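Local structure of endoglucanase A (Clostridium acetobutylicum, 3IK2) at residues P193-C198 against S237-S242; N233-S238 against Q249-Y254; R41-N46 against S176-P181; E200-D205 against D257-N262. The protein probably hydrolyses internal beta-1,4-glucosidic bonds of cellulose and related polysaccharides, as a family 44 glycoside hydrolase built on a TIM-like barrel. All blocks are in the same frame, centred on the assembly; numbering follows the deposited sequence.

Contact 1. Residues P193-C198 against S237-S242; sequences PDKTKC and SSPDWS. With ACT (acetate ion), chain J.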
# COMPACT_ATOMS: atom_id res chain seq x y z
N PRO A 193 18.52 -5.96 18.84
CA PRO A 193 18.36 -5.26 20.13
C PRO A 193 18.57 -3.73 20.07
O PRO A 193 17.89 -2.98 20.78
CB PRO A 193 19.45 -5.91 21.04
CG PRO A 193 20.31 -6.69 20.18
CD PRO A 193 19.43 -7.11 19.00
N ASP A 194 19.52 -3.29 19.25
CA ASP A 194 19.90 -1.89 19.20
C ASP A 194 19.03 -1.04 18.27
O ASP A 194 18.48 -1.52 17.30
CB ASP A 194 21.35 -1.73 18.77
CG ASP A 194 22.35 -2.40 19.73
OD1 ASP A 194 22.05 -2.68 20.91
OD2 ASP A 194 23.48 -2.63 19.28
N LYS A 195 18.94 0.25 18.57
CA LYS A 195 18.31 1.19 17.65
C LYS A 195 18.94 1.13 16.25
O LYS A 195 20.15 0.96 16.11
CB LYS A 195 18.34 2.60 18.25
CG LYS A 195 17.24 2.81 19.34
CD LYS A 195 17.09 4.28 19.74
CE LYS A 195 15.66 4.59 20.26
NZ LYS A 195 15.40 6.03 20.75
N THR A 196 18.12 1.21 15.22
CA THR A 196 18.60 1.21 13.85
C THR A 196 19.14 2.60 13.48
O THR A 196 18.47 3.60 13.65
CB THR A 196 17.47 0.83 12.88
OG1 THR A 196 16.76 -0.31 13.39
CG2 THR A 196 18.03 0.57 11.49
N LYS A 197 20.35 2.65 12.96
CA LYS A 197 20.93 3.91 12.57
C LYS A 197 20.44 4.30 11.18
O LYS A 197 20.08 3.45 10.36
CB LYS A 197 22.45 3.81 12.59
CG LYS A 197 23.05 3.78 13.97
CD LYS A 197 24.57 3.64 13.80
CE LYS A 197 25.32 3.84 15.10
NZ LYS A 197 25.05 2.70 16.01
N CYS A 198 20.39 5.61 10.95
CA CYS A 198 20.13 6.16 9.63
C CYS A 198 21.15 5.61 8.66
O CYS A 198 20.80 5.14 7.58
CB CYS A 198 20.19 7.70 9.65
SG CYS A 198 18.96 8.40 10.70
N SER A 237 13.48 8.81 16.21
CA SER A 237 14.55 9.28 17.09
C SER A 237 15.83 8.44 16.98
O SER A 237 16.38 7.94 17.97
CB SER A 237 14.09 9.39 18.55
OG SER A 237 12.74 9.75 18.60
N SER A 238 16.30 8.28 15.75
CA SER A 238 17.51 7.54 15.50
C SER A 238 18.69 8.21 16.21
O SER A 238 18.82 9.44 16.16
CB SER A 238 17.74 7.45 14.00
OG SER A 238 18.79 6.56 13.70
N PRO A 239 19.55 7.41 16.89
CA PRO A 239 20.69 8.00 17.60
C PRO A 239 21.64 8.81 16.71
O PRO A 239 22.24 9.76 17.19
CB PRO A 239 21.40 6.77 18.22
CG PRO A 239 20.84 5.57 17.48
CD PRO A 239 19.47 5.95 17.09
N ASP A 240 21.78 8.45 15.42
CA ASP A 240 22.66 9.21 14.54
C ASP A 240 21.96 10.32 13.71
O ASP A 240 22.61 10.99 12.93
CB ASP A 240 23.45 8.27 13.61
CG ASP A 240 22.57 7.57 12.56
OD1 ASP A 240 21.42 7.27 12.83
OD2 ASP A 240 23.06 7.29 11.46
N TRP A 241 20.65 10.52 13.91
CA TRP A 241 19.92 11.49 13.09
C TRP A 241 20.49 12.92 13.18
O TRP A 241 20.72 13.56 12.15
CB TRP A 241 18.40 11.43 13.32
CG TRP A 241 17.68 12.51 12.56
CD1 TRP A 241 16.94 13.54 13.10
CD2 TRP A 241 17.64 12.69 11.13
NE1 TRP A 241 16.45 14.33 12.09
CE2 TRP A 241 16.85 13.83 10.88
CE3 TRP A 241 18.21 12.00 10.04
CZ2 TRP A 241 16.61 14.31 9.58
CZ3 TRP A 241 17.98 12.47 8.76
CH2 TRP A 241 17.17 13.62 8.54
N SER A 242 20.74 13.39 14.40
CA SER A 242 21.34 14.72 14.62
C SER A 242 22.60 14.98 13.81
O SER A 242 22.74 16.04 13.21
CB SER A 242 21.64 14.95 16.10
OG SER A 242 20.45 15.44 16.71
C ACT J . 20.84 1.31 21.28
O ACT J . 19.77 0.94 20.78
OXT ACT J . 20.97 0.99 22.48
CH3 ACT J . 21.87 2.08 20.49

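Contact 2. Residues N233-S238 against Q249-Y254; sequences NDFNSS and QWFIDY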
# COMPACT_ATOMS: atom_id res chain seq x y z
N ASN A 233 10.22 11.23 9.80
CA ASN A 233 10.61 12.52 10.35
C ASN A 233 12.09 12.45 10.74
O ASN A 233 12.94 13.04 10.06
CB ASN A 233 9.65 12.86 11.52
CG ASN A 233 9.96 14.19 12.23
OD1 ASN A 233 9.44 14.45 13.34
ND2 ASN A 233 10.77 15.03 11.62
N ASP A 234 12.39 11.67 11.77
CA ASP A 234 13.76 11.55 12.27
C ASP A 234 14.18 10.10 12.47
O ASP A 234 15.01 9.77 13.31
CB ASP A 234 13.93 12.39 13.55
CG ASP A 234 12.99 11.99 14.69
OD1 ASP A 234 13.06 12.63 15.75
OD2 ASP A 234 12.18 11.06 14.55
N PHE A 235 13.62 9.23 11.61
CA PHE A 235 13.84 7.77 11.67
C PHE A 235 13.61 7.22 13.08
O PHE A 235 14.41 6.41 13.60
CB PHE A 235 15.20 7.39 11.08
CG PHE A 235 15.30 5.93 10.65
CD1 PHE A 235 14.30 5.34 9.86
CD2 PHE A 235 16.38 5.15 11.03
CE1 PHE A 235 14.40 3.99 9.44
CE2 PHE A 235 16.48 3.80 10.64
CZ PHE A 235 15.48 3.22 9.85
N ASN A 236 12.50 7.65 13.69
CA ASN A 236 12.06 7.22 15.02
C ASN A 236 13.12 7.53 16.11
O ASN A 236 13.60 6.62 16.82
CB ASN A 236 11.70 5.72 14.98
CG ASN A 236 10.86 5.27 16.17
OD1 ASN A 236 10.10 6.05 16.73
ND2 ASN A 236 10.97 3.99 16.54
N SER A 237 13.48 8.81 16.21
CA SER A 237 14.55 9.28 17.09
C SER A 237 15.83 8.44 16.98
O SER A 237 16.38 7.94 17.97
CB SER A 237 14.09 9.39 18.55
OG SER A 237 12.74 9.75 18.60
N SER A 238 16.30 8.28 15.75
CA SER A 238 17.51 7.54 15.50
C SER A 238 18.69 8.21 16.21
O SER A 238 18.82 9.44 16.16
CB SER A 238 17.74 7.45 14.00
OG SER A 238 18.79 6.56 13.70
N GLN A 249 15.12 18.64 6.00
CA GLN A 249 13.88 18.77 6.76
C GLN A 249 13.54 17.49 7.52
O GLN A 249 13.11 17.56 8.67
CB GLN A 249 12.70 19.15 5.86
CG GLN A 249 11.37 19.17 6.59
CD GLN A 249 11.29 20.29 7.64
OE1 GLN A 249 11.04 21.42 7.29
NE2 GLN A 249 11.47 19.95 8.91
N TRP A 250 13.73 16.34 6.88
CA TRP A 250 13.35 15.07 7.51
C TRP A 250 14.12 13.90 6.95
O TRP A 250 14.93 14.07 6.03
CB TRP A 250 11.82 14.83 7.48
CG TRP A 250 11.14 14.75 6.11
CD1 TRP A 250 11.66 15.13 4.90
CD2 TRP A 250 9.79 14.34 5.84
NE1 TRP A 250 10.73 14.93 3.90
CE2 TRP A 250 9.57 14.46 4.45
CE3 TRP A 250 8.73 13.87 6.65
CZ2 TRP A 250 8.34 14.14 3.83
CZ3 TRP A 250 7.50 13.54 6.02
CH2 TRP A 250 7.33 13.68 4.63
N PHE A 251 13.92 12.72 7.54
CA PHE A 251 14.69 11.54 7.16
C PHE A 251 14.42 11.13 5.72
O PHE A 251 15.30 10.63 5.07
CB PHE A 251 14.47 10.36 8.16
CG PHE A 251 15.00 9.03 7.66
CD1 PHE A 251 16.33 8.66 7.87
CD2 PHE A 251 14.17 8.15 6.93
CE1 PHE A 251 16.82 7.41 7.38
CE2 PHE A 251 14.67 6.92 6.44
CZ PHE A 251 15.98 6.56 6.66
N ILE A 252 13.21 11.36 5.21
CA ILE A 252 12.86 11.09 3.80
C ILE A 252 13.81 11.73 2.78
O ILE A 252 14.20 11.08 1.80
CB ILE A 252 11.31 11.33 3.51
CG1 ILE A 252 10.48 10.13 4.04
CG2 ILE A 252 11.06 11.60 1.99
CD1 ILE A 252 8.96 10.28 4.02
N ASP A 253 14.17 13.00 3.02
CA ASP A 253 15.17 13.74 2.20
C ASP A 253 16.57 13.10 2.29
O ASP A 253 17.21 12.87 1.30
CB ASP A 253 15.28 15.21 2.68
CG ASP A 253 14.00 16.01 2.42
OD1 ASP A 253 13.16 15.56 1.62
OD2 ASP A 253 13.85 17.10 3.03
N TYR A 254 17.03 12.83 3.50
CA TYR A 254 18.28 12.13 3.72
C TYR A 254 18.28 10.83 2.94
O TYR A 254 19.27 10.50 2.28
CB TYR A 254 18.47 11.84 5.21
CG TYR A 254 19.60 10.84 5.53
CD1 TYR A 254 20.93 11.24 5.62
CD2 TYR A 254 19.30 9.48 5.76
CE1 TYR A 254 21.95 10.29 5.91
CE2 TYR A 254 20.29 8.56 6.07
CZ TYR A 254 21.60 8.97 6.15
OH TYR A 254 22.54 8.02 6.45

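Contact 3. Residues R41-N46 against S176-P181; sequences RSTGYN and SLDNEP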
# COMPACT_ATOMS: atom_id res chain seq x y z
N ARG A 41 6.35 -10.21 10.09
CA ARG A 41 6.77 -11.62 10.01
C ARG A 41 7.86 -11.83 8.99
O ARG A 41 8.54 -12.85 9.03
CB ARG A 41 5.58 -12.53 9.69
CG ARG A 41 4.73 -12.95 10.92
CD ARG A 41 5.49 -14.06 11.68
NE ARG A 41 4.75 -14.67 12.81
CZ ARG A 41 5.07 -15.85 13.36
NH1 ARG A 41 6.10 -16.57 12.92
NH2 ARG A 41 4.36 -16.33 14.36
N SER A 42 8.02 -10.86 8.08
CA SER A 42 9.03 -10.92 7.01
C SER A 42 10.44 -10.85 7.55
O SER A 42 11.34 -11.51 7.01
CB SER A 42 8.80 -9.82 5.95
OG SER A 42 9.09 -8.51 6.45
N THR A 43 10.65 -10.08 8.61
CA THR A 43 12.03 -9.73 9.02
C THR A 43 12.86 -10.96 9.36
O THR A 43 14.05 -11.07 8.98
CB THR A 43 12.02 -8.77 10.22
OG1 THR A 43 11.33 -7.57 9.86
CG2 THR A 43 13.44 -8.43 10.69
N GLY A 44 12.25 -11.89 10.08
CA GLY A 44 12.94 -13.10 10.50
C GLY A 44 12.51 -14.37 9.79
O GLY A 44 12.81 -15.48 10.26
N TYR A 45 11.80 -14.21 8.66
CA TYR A 45 11.48 -15.32 7.76
C TYR A 45 12.73 -15.93 7.11
O TYR A 45 13.53 -15.25 6.44
CB TYR A 45 10.48 -14.92 6.66
CG TYR A 45 10.29 -15.97 5.58
CD1 TYR A 45 9.48 -17.08 5.79
CD2 TYR A 45 10.94 -15.85 4.36
CE1 TYR A 45 9.33 -18.05 4.80
CE2 TYR A 45 10.78 -16.79 3.35
CZ TYR A 45 9.98 -17.89 3.57
OH TYR A 45 9.84 -18.85 2.58
N ASN A 46 12.83 -17.24 7.27
CA ASN A 46 13.92 -18.04 6.77
C ASN A 46 13.45 -18.77 5.52
O ASN A 46 12.58 -19.63 5.63
CB ASN A 46 14.29 -19.04 7.88
CG ASN A 46 15.48 -19.91 7.52
OD1 ASN A 46 15.75 -20.17 6.35
ND2 ASN A 46 16.21 -20.36 8.54
N SER A 176 10.61 -6.01 -1.50
CA SER A 176 10.65 -5.07 -0.38
C SER A 176 11.96 -5.30 0.39
O SER A 176 12.38 -6.45 0.62
CB SER A 176 9.44 -5.23 0.56
OG SER A 176 9.50 -4.27 1.63
N LEU A 177 12.60 -4.19 0.75
CA LEU A 177 13.84 -4.19 1.54
C LEU A 177 13.46 -4.35 3.03
O LEU A 177 13.44 -3.37 3.80
CB LEU A 177 14.63 -2.91 1.27
CG LEU A 177 15.51 -2.71 -0.01
CD1 LEU A 177 15.43 -3.80 -1.11
CD2 LEU A 177 15.39 -1.31 -0.60
N ASP A 178 13.15 -5.60 3.42
CA ASP A 178 12.67 -5.90 4.78
C ASP A 178 11.39 -5.11 5.12
O ASP A 178 10.56 -4.85 4.25
CB ASP A 178 13.79 -5.70 5.83
CG ASP A 178 13.60 -6.56 7.08
OD1 ASP A 178 12.62 -6.31 7.83
OD2 ASP A 178 14.43 -7.48 7.30
N ASN A 179 11.27 -4.67 6.37
CA ASN A 179 10.04 -4.08 6.85
C ASN A 179 10.25 -3.23 8.08
O ASN A 179 10.87 -3.68 9.02
CB ASN A 179 9.04 -5.18 7.18
CG ASN A 179 7.72 -4.64 7.68
OD1 ASN A 179 6.96 -4.08 6.91
ND2 ASN A 179 7.45 -4.81 8.98
N GLU A 180 9.72 -2.02 8.09
CA GLU A 180 9.77 -1.15 9.29
C GLU A 180 11.07 -1.22 10.12
O GLU A 180 11.04 -1.53 11.31
CB GLU A 180 8.54 -1.35 10.17
CG GLU A 180 7.26 -1.09 9.40
CD GLU A 180 6.05 -1.22 10.23
OE1 GLU A 180 6.17 -1.59 11.43
OE2 GLU A 180 4.95 -0.97 9.68
N PRO A 181 12.20 -0.86 9.49
CA PRO A 181 13.54 -0.99 10.05
C PRO A 181 13.79 -0.20 11.36
O PRO A 181 14.54 -0.68 12.23
CB PRO A 181 14.45 -0.52 8.91
CG PRO A 181 13.58 0.35 8.09
CD PRO A 181 12.24 -0.27 8.13
O HOH W 1 9.38 -6.03 10.83

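Contact 4. Residues E200-D205 against D257-N262; sequences EVLDKD and DNMKKN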
# COMPACT_ATOMS: atom_id res chain seq x y z
N GLU A 200 22.87 2.82 8.98
CA GLU A 200 22.62 1.39 8.86
C GLU A 200 21.51 1.08 7.84
O GLU A 200 21.70 0.27 6.93
CB GLU A 200 22.31 0.79 10.24
CG GLU A 200 21.75 -0.64 10.15
CD GLU A 200 21.33 -1.22 11.51
OE1 GLU A 200 21.30 -0.47 12.51
OE2 GLU A 200 21.01 -2.43 11.57
N VAL A 201 20.36 1.73 7.99
CA VAL A 201 19.24 1.52 7.05
C VAL A 201 19.63 1.82 5.58
O VAL A 201 19.29 1.06 4.67
CB VAL A 201 17.93 2.26 7.46
CG1 VAL A 201 17.99 3.72 7.19
CG2 VAL A 201 16.73 1.66 6.71
N LEU A 202 20.30 2.96 5.38
CA LEU A 202 20.79 3.37 4.07
C LEU A 202 21.68 2.26 3.47
O LEU A 202 21.49 1.86 2.33
CB LEU A 202 21.59 4.68 4.22
CG LEU A 202 22.36 5.19 3.01
CD1 LEU A 202 21.42 5.48 1.81
CD2 LEU A 202 23.21 6.43 3.37
N ASP A 203 22.64 1.79 4.27
CA ASP A 203 23.63 0.79 3.84
C ASP A 203 22.98 -0.55 3.51
O ASP A 203 23.24 -1.14 2.46
CB ASP A 203 24.70 0.63 4.93
CG ASP A 203 25.60 -0.56 4.69
OD1 ASP A 203 25.66 -1.45 5.56
OD2 ASP A 203 26.26 -0.62 3.62
N LYS A 204 22.11 -1.02 4.41
CA LYS A 204 21.41 -2.29 4.20
C LYS A 204 20.44 -2.22 3.03
O LYS A 204 20.40 -3.12 2.20
CB LYS A 204 20.68 -2.70 5.47
CG LYS A 204 21.57 -3.51 6.42
CD LYS A 204 20.89 -3.68 7.75
CE LYS A 204 21.64 -4.70 8.62
NZ LYS A 204 20.91 -4.93 9.89
N ASP A 205 19.67 -1.14 2.94
CA ASP A 205 18.82 -0.92 1.78
C ASP A 205 19.64 -0.90 0.51
O ASP A 205 19.20 -1.41 -0.52
CB ASP A 205 18.00 0.37 1.91
CG ASP A 205 16.78 0.17 2.74
OD1 ASP A 205 16.73 -0.83 3.48
OD2 ASP A 205 15.87 1.02 2.66
N ASP A 257 18.04 11.44 -1.07
CA ASP A 257 19.30 12.01 -1.52
C ASP A 257 20.41 10.95 -1.54
O ASP A 257 21.16 10.83 -2.52
CB ASP A 257 19.69 13.20 -0.62
CG ASP A 257 20.78 14.08 -1.24
OD1 ASP A 257 20.92 14.11 -2.49
OD2 ASP A 257 21.52 14.72 -0.48
N ASN A 258 20.49 10.16 -0.48
CA ASN A 258 21.58 9.18 -0.40
C ASN A 258 21.40 7.96 -1.31
O ASN A 258 22.38 7.42 -1.84
CB ASN A 258 21.85 8.82 1.06
CG ASN A 258 22.73 9.87 1.76
OD1 ASN A 258 23.95 9.87 1.60
ND2 ASN A 258 22.10 10.76 2.54
N MET A 259 20.15 7.56 -1.53
CA MET A 259 19.86 6.49 -2.47
C MET A 259 20.14 6.95 -3.89
O MET A 259 20.56 6.18 -4.71
CB MET A 259 18.40 6.02 -2.35
CG MET A 259 18.12 5.25 -1.07
SD MET A 259 19.11 3.78 -0.81
CE MET A 259 18.72 2.72 -2.22
N LYS A 260 19.87 8.22 -4.16
CA LYS A 260 20.22 8.82 -5.42
C LYS A 260 21.75 8.79 -5.59
O LYS A 260 22.24 8.28 -6.59
CB LYS A 260 19.69 10.26 -5.43
CG LYS A 260 19.38 10.82 -6.80
CD LYS A 260 20.54 11.55 -7.37
CE LYS A 260 20.26 11.99 -8.79
NZ LYS A 260 21.45 12.71 -9.31
N LYS A 261 22.48 9.32 -4.61
CA LYS A 261 23.96 9.32 -4.61
C LYS A 261 24.52 7.89 -4.77
O LYS A 261 25.42 7.66 -5.58
CB LYS A 261 24.47 10.04 -3.34
CG LYS A 261 25.97 9.87 -3.00
CD LYS A 261 26.33 10.70 -1.72
CE LYS A 261 27.77 10.53 -1.20
NZ LYS A 261 28.02 9.32 -0.33
N ASN A 262 23.96 6.95 -4.01
CA ASN A 262 24.33 5.53 -4.08
C ASN A 262 23.99 4.88 -5.41
O ASN A 262 24.76 4.08 -5.93
CB ASN A 262 23.67 4.71 -2.95
CG ASN A 262 24.24 5.03 -1.56
OD1 ASN A 262 23.73 4.53 -0.54
ND2 ASN A 262 25.26 5.88 -1.51

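Contact 1. Residues P193-C198 against S237-S242
A type I beta turn, S238 to W241, lies across the N-terminus of helix 198-215, one of the outer helices of the TIM-like barrel, with K197 at the N-cap position. The turn is closed by W241 N to S238 O and turns the D240 carboxylate onto the helix start. CG of D240 takes the crowded place between its own N and carbonyl carbon (chi1 69°). D240 OD1 then accepts from C198 N on its syn lone pair, at 2.7 Å and 158°, while OD2 accepts from S199 N. Two N-H groups of the first helical turn thus share one carboxylate, whose negative charge probably suits the positive end of the helix dipole. S238 OG lies 3.0 Å from T196 O and 2.9 Å from D240 OD1, so its single proton has two acceptors within reach. T196 itself turns away and bonds P181 O through OG1. The K195 side chain runs extended along the exposed margin of the contact. K195 CB rests 3.7 Å from P239 CD, crossing the proline ring obliquely; CG passes an acetate ion, probably from the crystallisation liquor; the lysine CD is 3.9 Å from the same proline atom; CE moves on toward S237 O; and NZ ends 3.5 Å from S237 O. The same acetate takes a nearly straight, very short bond from K195 N. On the buried side C198, packed also on F251 and Y254, sets its SG obliquely beside the W241 indole, 3.7 Å from CE3.

Contact 2. Residues N233-S238 against Q249-Y254
Two phenylalanine rings make the tight part of this contact. F235 and F251 both have CG anti to the backbone N, point the same way, and lie as an offset stack with centroids 4.5 Å apart and planes at 16°. F235 CD1 lies over F251 near its CZ and CE2, and F251 CZ over F235, each offset toward the rim. F235 CB adds a CH-pi contact, 4.0 Å from the F251 ring centroid and over its face. F235 is the first residue to leave the helical backbone, with positive phi (50°), and its CB is directed toward the other segment. Beside the rings, F251 N donates to N233 O at 2.7 Å, a bent bond that reaches the oxygen from above the carbonyl plane. It joins the end of helix 229-234 to the start of helix 251-266, past the intervening helix 241-245, with W250 at the N-cap position. The outer margin is looser: the N233 side chain is directed away, and its ND2 comes no nearer than 4.3 Å to W250 CB. Farther out, D234 OD2 accepts from S237 N at 3.1 Å in an Asx motif, a bond within the exit loop, met from above the carboxylate plane. Inward, both rings pack on V201 and L226. Here the loop that leaves strand 220-226 is fastened to the start of helix 251-266, a beta-to-alpha connection of a (beta/alpha)8 barrel.

Contact 3. Residues R41-N46 against S176-P181
At the rim formed by the C-terminal ends of the barrel strands, the loop after strand 34-37 meets the loop that leaves strand 174-177. T43, in a type I turn from S42 to Y45, donates from OG1 to D178 OD1 at 2.7 Å, on the syn lone pair of that oxygen, and the two side chains cross at about a right angle. D178 has positive phi (57°), and its CG, anti to the backbone N, swings across toward the threonine. The same OD1 also takes W184 NE1 and, weakly, N179 N, whereas OD2 accepts from A105 N and G106 N. Five donors therefore surround this buried carboxylate, consistent with an ionised state. In TIM-barrel hydrolases this rim carries the active site, and here strands 34-37, 99-103 and 174-177 each send a loop to the one aspartate. A water extends the network: it donates to T43 OG1 at 2.7 Å, accepts from N179 ND2 at 2.9 Å, and gives a weak bond to N179 O. T43 OG1 is thus both donor and acceptor, which fixes its rotation. S42 comes in alongside, its OG 3.4 Å from N179 CB in plain van der Waals contact, while G39 O receives the hydroxyl's hydrogen bond. From the end of the strand, S176 OG donates to D178 O at 2.9 Å in the plane of that carbonyl, and the next acidic residue along, E180, bonds H277 ND1 through OE2.

Contact 4. Residues E200-D205 against D257-N262
Apolar contact between two barrel helices is carried almost wholly by L202. Helices 198-215 and 251-266 run in roughly the same direction here, the axes of segments 200-205 and 257-262 approaching to 10.6 Å at a crossing angle of -38°. With CG anti to the backbone N (chi1 171°), L202 brings both methyls against helix 251-266. L202 CD1 does most of the touching, 3.5 Å from N258 CB. The same L202 CD1 lies 3.9 Å from M259 SD. On the N262 side, L202 CD1 comes to 3.4 Å from N262 OD1. L202 CD2 also meets N258, 3.6 Å from its CB, and the two side chains cross at about a right angle. M259, bent at chi2 and chi3, curls its sulfur back toward L202, and M259 CE is 4.5 Å from D205 O, a loose approach. No hydrogen bond joins the two segments directly; polar groups at the interface are served by other residues. N262 OD1, although against a leucine methyl, is hydrogen-bonded to T206 OG1, one turn beyond L202. N258 ND2 bonds Y254 O within its own helix, and D205 OD2 pairs with Y255 OH. Charge pairing lies elsewhere: K204 NZ forms a salt bridge with E200 OE2 at 3.0 Å, on the anti lone pair, and also bonds A105 O. In the barrel the two are successive outer helices: helix 198-215 links strands 174-177 and 220-226, and helix 251-266 links strands 220-226 and 273-278, each by a right-handed beta-alpha-beta crossover.

Overall arrangement
Contacts 1, 2 and 4 gather on the start and flank of two neighbouring barrel helices, whereas contact 3 sits at the strand-end rim. Contacts 2 and 4 both use helix 251-266, and contact 2 is nested in the chain loop that contact 4 closes; V201 of helix 198-215 touches F235, F251 and P181, joining contacts 2, 3 and 4. Contacts 1 and 2 share S237 and S238, and W241 packs against D234 and F251. Chemistry follows place: contacts 2 and 3 are buried, one held by stacked rings, the other by a carboxylate network, while contacts 1 and 4 are partly exposed, bonded at a helix end and apolar between helices, respectively.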